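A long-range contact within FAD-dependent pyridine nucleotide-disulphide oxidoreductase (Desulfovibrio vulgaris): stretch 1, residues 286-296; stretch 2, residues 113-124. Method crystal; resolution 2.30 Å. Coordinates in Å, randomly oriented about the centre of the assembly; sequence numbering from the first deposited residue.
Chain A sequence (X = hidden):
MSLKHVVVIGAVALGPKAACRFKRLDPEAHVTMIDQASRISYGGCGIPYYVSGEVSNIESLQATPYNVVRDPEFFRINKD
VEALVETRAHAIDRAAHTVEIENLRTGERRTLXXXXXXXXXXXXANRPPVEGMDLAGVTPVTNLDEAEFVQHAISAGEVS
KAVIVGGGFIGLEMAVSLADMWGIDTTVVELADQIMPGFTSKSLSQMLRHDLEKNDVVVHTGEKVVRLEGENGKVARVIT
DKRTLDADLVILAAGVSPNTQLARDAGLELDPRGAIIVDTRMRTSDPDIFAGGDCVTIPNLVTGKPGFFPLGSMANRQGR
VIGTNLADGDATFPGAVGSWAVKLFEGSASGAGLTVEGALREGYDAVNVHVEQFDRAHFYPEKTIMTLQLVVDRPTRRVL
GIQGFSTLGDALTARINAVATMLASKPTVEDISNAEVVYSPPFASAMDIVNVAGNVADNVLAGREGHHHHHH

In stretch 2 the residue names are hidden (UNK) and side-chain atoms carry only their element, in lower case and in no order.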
# COMPACT_ATOMS: atom_id res chain seq x y z
N ASP A 286 20.94 28.05 9.02
CA ASP A 286 20.40 29.41 9.15
C ASP A 286 18.88 29.34 9.16
O ASP A 286 18.30 28.95 8.16
CB ASP A 286 20.84 30.28 7.98
CG ASP A 286 20.49 31.76 8.16
OD1 ASP A 286 19.34 32.10 8.50
OD2 ASP A 286 21.35 32.61 7.91
N PRO A 287 18.24 29.75 10.29
CA PRO A 287 16.81 29.51 10.47
C PRO A 287 15.91 30.28 9.51
O PRO A 287 14.74 29.96 9.40
CB PRO A 287 16.54 29.91 11.94
CG PRO A 287 17.70 30.72 12.37
CD PRO A 287 18.87 30.27 11.52
N ASP A 288 16.45 31.24 8.78
CA ASP A 288 15.68 31.97 7.75
C ASP A 288 15.89 31.39 6.35
O ASP A 288 15.33 31.87 5.37
CB ASP A 288 16.05 33.48 7.80
CG ASP A 288 15.65 34.15 9.15
OD1 ASP A 288 14.56 33.83 9.68
OD2 ASP A 288 16.43 34.97 9.67
N ILE A 289 16.69 30.34 6.26
CA ILE A 289 16.99 29.73 4.98
C ILE A 289 16.58 28.27 4.96
O ILE A 289 17.07 27.49 5.77
CB ILE A 289 18.47 29.83 4.64
CG1 ILE A 289 18.90 31.33 4.66
CG2 ILE A 289 18.72 29.19 3.29
CD1 ILE A 289 20.37 31.56 4.33
N PHE A 290 15.69 27.93 4.03
CA PHE A 290 15.21 26.57 3.83
C PHE A 290 15.89 26.01 2.59
O PHE A 290 16.34 26.77 1.77
CB PHE A 290 13.67 26.53 3.61
CG PHE A 290 12.86 27.09 4.78
CD1 PHE A 290 12.56 28.45 4.84
CD2 PHE A 290 12.38 26.26 5.77
CE1 PHE A 290 11.83 28.97 5.91
CE2 PHE A 290 11.65 26.75 6.85
CZ PHE A 290 11.36 28.10 6.93
N ALA A 291 15.91 24.67 2.48
CA ALA A 291 16.50 23.93 1.38
C ALA A 291 15.74 22.62 1.24
O ALA A 291 15.27 22.06 2.22
CB ALA A 291 17.99 23.66 1.65
N GLY A 292 15.59 22.14 0.01
CA GLY A 292 15.06 20.80 -0.23
C GLY A 292 15.47 20.25 -1.58
O GLY A 292 16.22 20.89 -2.33
N GLY A 293 14.97 19.05 -1.90
CA GLY A 293 15.14 18.45 -3.22
C GLY A 293 16.46 17.71 -3.23
O GLY A 293 16.87 17.17 -2.21
N ASP A 294 17.14 17.70 -4.37
CA ASP A 294 18.40 16.96 -4.51
C ASP A 294 19.66 17.65 -3.95
O ASP A 294 20.76 17.21 -4.27
CB ASP A 294 18.70 16.70 -5.99
CG ASP A 294 17.54 16.12 -6.77
OD1 ASP A 294 16.57 15.59 -6.18
OD2 ASP A 294 17.63 16.18 -8.02
N CYS A 295 19.52 18.76 -3.22
CA CYS A 295 20.68 19.46 -2.67
C CYS A 295 20.82 19.24 -1.18
O CYS A 295 21.77 19.74 -0.58
CB CYS A 295 20.64 20.94 -2.99
SG CYS A 295 19.27 21.96 -2.32
N VAL A 296 19.91 18.46 -0.60
CA VAL A 296 19.90 18.23 0.83
C VAL A 296 20.10 16.76 1.20
O VAL A 296 19.90 15.87 0.40
CB VAL A 296 18.55 18.72 1.48
CG1 VAL A 296 18.27 20.21 1.15
CG2 VAL A 296 17.34 17.87 1.03
N UNK A 113 16.78 41.81 -1.38
CA UNK A 113 16.69 41.64 0.07
C UNK A 113 15.61 40.60 0.42
O UNK A 113 14.58 40.48 -0.28
c UNK A 113 16.58 42.74 3.31
n UNK A 113 16.78 42.40 5.79
c UNK A 113 16.43 42.98 0.77
c UNK A 113 17.30 43.17 2.04
c UNK A 113 17.46 42.90 4.55
N UNK A 114 15.84 39.85 1.49
CA UNK A 114 14.91 38.80 1.83
C UNK A 114 14.64 38.73 3.31
O UNK A 114 15.49 39.07 4.13
c UNK A 114 17.87 36.95 1.44
c UNK A 114 18.97 36.40 2.05
c UNK A 114 17.59 35.61 3.83
c UNK A 114 16.48 36.16 3.19
c UNK A 114 15.40 37.43 1.30
c UNK A 114 16.61 36.84 2.00
c UNK A 114 18.82 35.73 3.24
o UNK A 114 19.94 35.20 3.83
N UNK A 115 13.43 38.29 3.63
CA UNK A 115 13.07 37.86 4.98
C UNK A 115 13.31 36.36 5.13
O UNK A 115 13.71 35.91 6.20
c UNK A 115 11.28 39.64 5.17
o UNK A 115 10.84 40.16 4.08
o UNK A 115 11.48 40.27 6.21
c UNK A 115 11.59 38.15 5.24
N UNK A 116 13.04 35.59 4.07
CA UNK A 116 13.28 34.17 4.07
C UNK A 116 13.80 33.79 2.71
O UNK A 116 13.37 34.35 1.73
c UNK A 116 11.49 33.78 8.17
c UNK A 116 12.00 33.37 4.36
c UNK A 116 12.10 33.21 6.88
n UNK A 116 12.27 33.37 9.40
c UNK A 116 11.31 33.65 5.69
N UNK A 117 14.71 32.83 2.67
CA UNK A 117 15.27 32.31 1.42
C UNK A 117 15.00 30.81 1.26
O UNK A 117 15.06 30.04 2.22
c UNK A 117 17.18 33.02 -1.10
c UNK A 117 19.09 32.51 0.49
c UNK A 117 16.78 32.54 1.41
c UNK A 117 17.62 32.24 0.17
N UNK A 118 14.70 30.39 0.04
CA UNK A 118 14.62 28.97 -0.25
C UNK A 118 15.67 28.58 -1.29
O UNK A 118 15.67 29.11 -2.38
c UNK A 118 12.14 28.82 0.23
c UNK A 118 13.23 27.06 -1.29
c UNK A 118 13.22 28.56 -0.79
N UNK A 119 16.51 27.61 -0.93
CA UNK A 119 17.49 27.03 -1.82
C UNK A 119 16.99 25.75 -2.48
O UNK A 119 16.85 24.73 -1.86
c UNK A 119 19.39 28.06 -0.36
c UNK A 119 18.80 26.81 -1.06
c UNK A 119 20.67 27.75 0.35
c UNK A 119 19.63 29.17 -1.38
N UNK A 120 16.68 25.83 -3.77
CA UNK A 120 16.28 24.69 -4.55
C UNK A 120 17.32 24.50 -5.64
O UNK A 120 17.03 24.68 -6.80
c UNK A 120 14.92 24.93 -5.16
N UNK A 121 18.53 24.16 -5.23
CA UNK A 121 19.67 24.24 -6.10
C UNK A 121 19.88 23.02 -6.96
O UNK A 121 20.71 23.07 -7.85
c UNK A 121 22.21 25.75 -3.61
c UNK A 121 20.63 26.95 -5.08
c UNK A 121 20.95 24.49 -5.30
c UNK A 121 20.91 25.68 -4.34
N UNK A 122 19.16 21.93 -6.70
CA UNK A 122 19.29 20.74 -7.55
C UNK A 122 20.65 20.07 -7.43
O UNK A 122 21.40 20.28 -6.47
N UNK A 123 20.99 19.27 -8.42
CA UNK A 123 22.22 18.52 -8.38
C UNK A 123 22.94 18.70 -9.72
O UNK A 123 22.41 19.32 -10.63
c UNK A 123 21.89 17.06 -8.14
o UNK A 123 20.96 16.63 -9.11
N UNK A 124 24.15 18.14 -9.81
CA UNK A 124 24.95 18.11 -11.05
C UNK A 124 25.36 16.67 -11.29
O UNK A 124 25.62 15.91 -10.34
c UNK A 124 28.26 19.53 -9.42
c UNK A 124 26.75 19.23 -9.53
c UNK A 124 28.68 19.59 -7.92
c UNK A 124 26.22 19.00 -10.97
n UNK A 124 30.16 19.65 -7.67
O HOH W 1 17.09 21.02 -5.08

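Position 113 has four carbons in a row ending in a nitrogen. It lies out of reach of stretch 1. It is Lys113.

Position 114 has one carbon, then a six-carbon ring bearing one oxygen. That oxygen lies 3.7 Å from CD1 of Ile289. A hydroxylated ring means tyrosine, Tyr114.

Position 115 has two carbons, the second carrying two oxygens. This is a short carboxylate, Asp115. Its CA-to-CB bond points away from stretch 1, but its backbone O is 3.7 Å from CB of Asp288.

Position 116 has four carbons in a row and a terminal nitrogen. The nitrogen sits 2.4 Å from OD1 of Asp288. It is Lys116. The pair forms a salt bridge with a very short hydrogen bond.

Position 117 has four carbons, forked at the second. Its CB is 4.1 Å from CG1 of Ile289, on the same face of the sheet. It is Leu117.

Position 118 has one carbon carrying two more. One of these is 4.4 Å from CB of Phe290. It is Val118, on the face shared with Phe290.

Position 119 again has four carbons forked at the second. One end carbon is 3.8 Å from CG2 of Ile289, and CB is 4.2 Å from CB of Ala291. It is Leu119.

Position 120 has a single carbon, CB, 5.1 Å from O of Gly292, too far for a contact. It is Ala120.

Position 121 has four carbons forked at the second. Its CB lies 4.2 Å from CB of Cys295. It is Leu121.

Position 122 has no side-chain atoms, and its phi is positive. It is Gly122. Its O is 3.6 Å from CB of Cys295.

Position 123 has one carbon and one oxygen. The oxygen is 3.5 Å from OD2 of Asp294. It is Ser123.

Position 124 has four carbons in a row and a nitrogen, out of reach of stretch 1. It is Lys124.

The contact is built on two parallel strands, 289-291 and 116-119. Backbone hydrogen bonds run from Leu117 N to Asp288 O (2.9 Å), Phe290 N to Leu117 O (2.9 Å) and Leu119 N to Phe290 O (2.8 Å). A weak one joins Gly292 N to Leu119 O (3.4 Å). Ile289, Ala291, Leu117 and Leu119 pack on one face. The salt bridge adds a charged link near the start of the pairing. Past the strands, a water accepts from Gly122 N (2.8 Å) and donates to Gly292 O (2.9 Å), bridging the two loops.

Stretch 2, residues 113-124: KYDKLVLALGSK
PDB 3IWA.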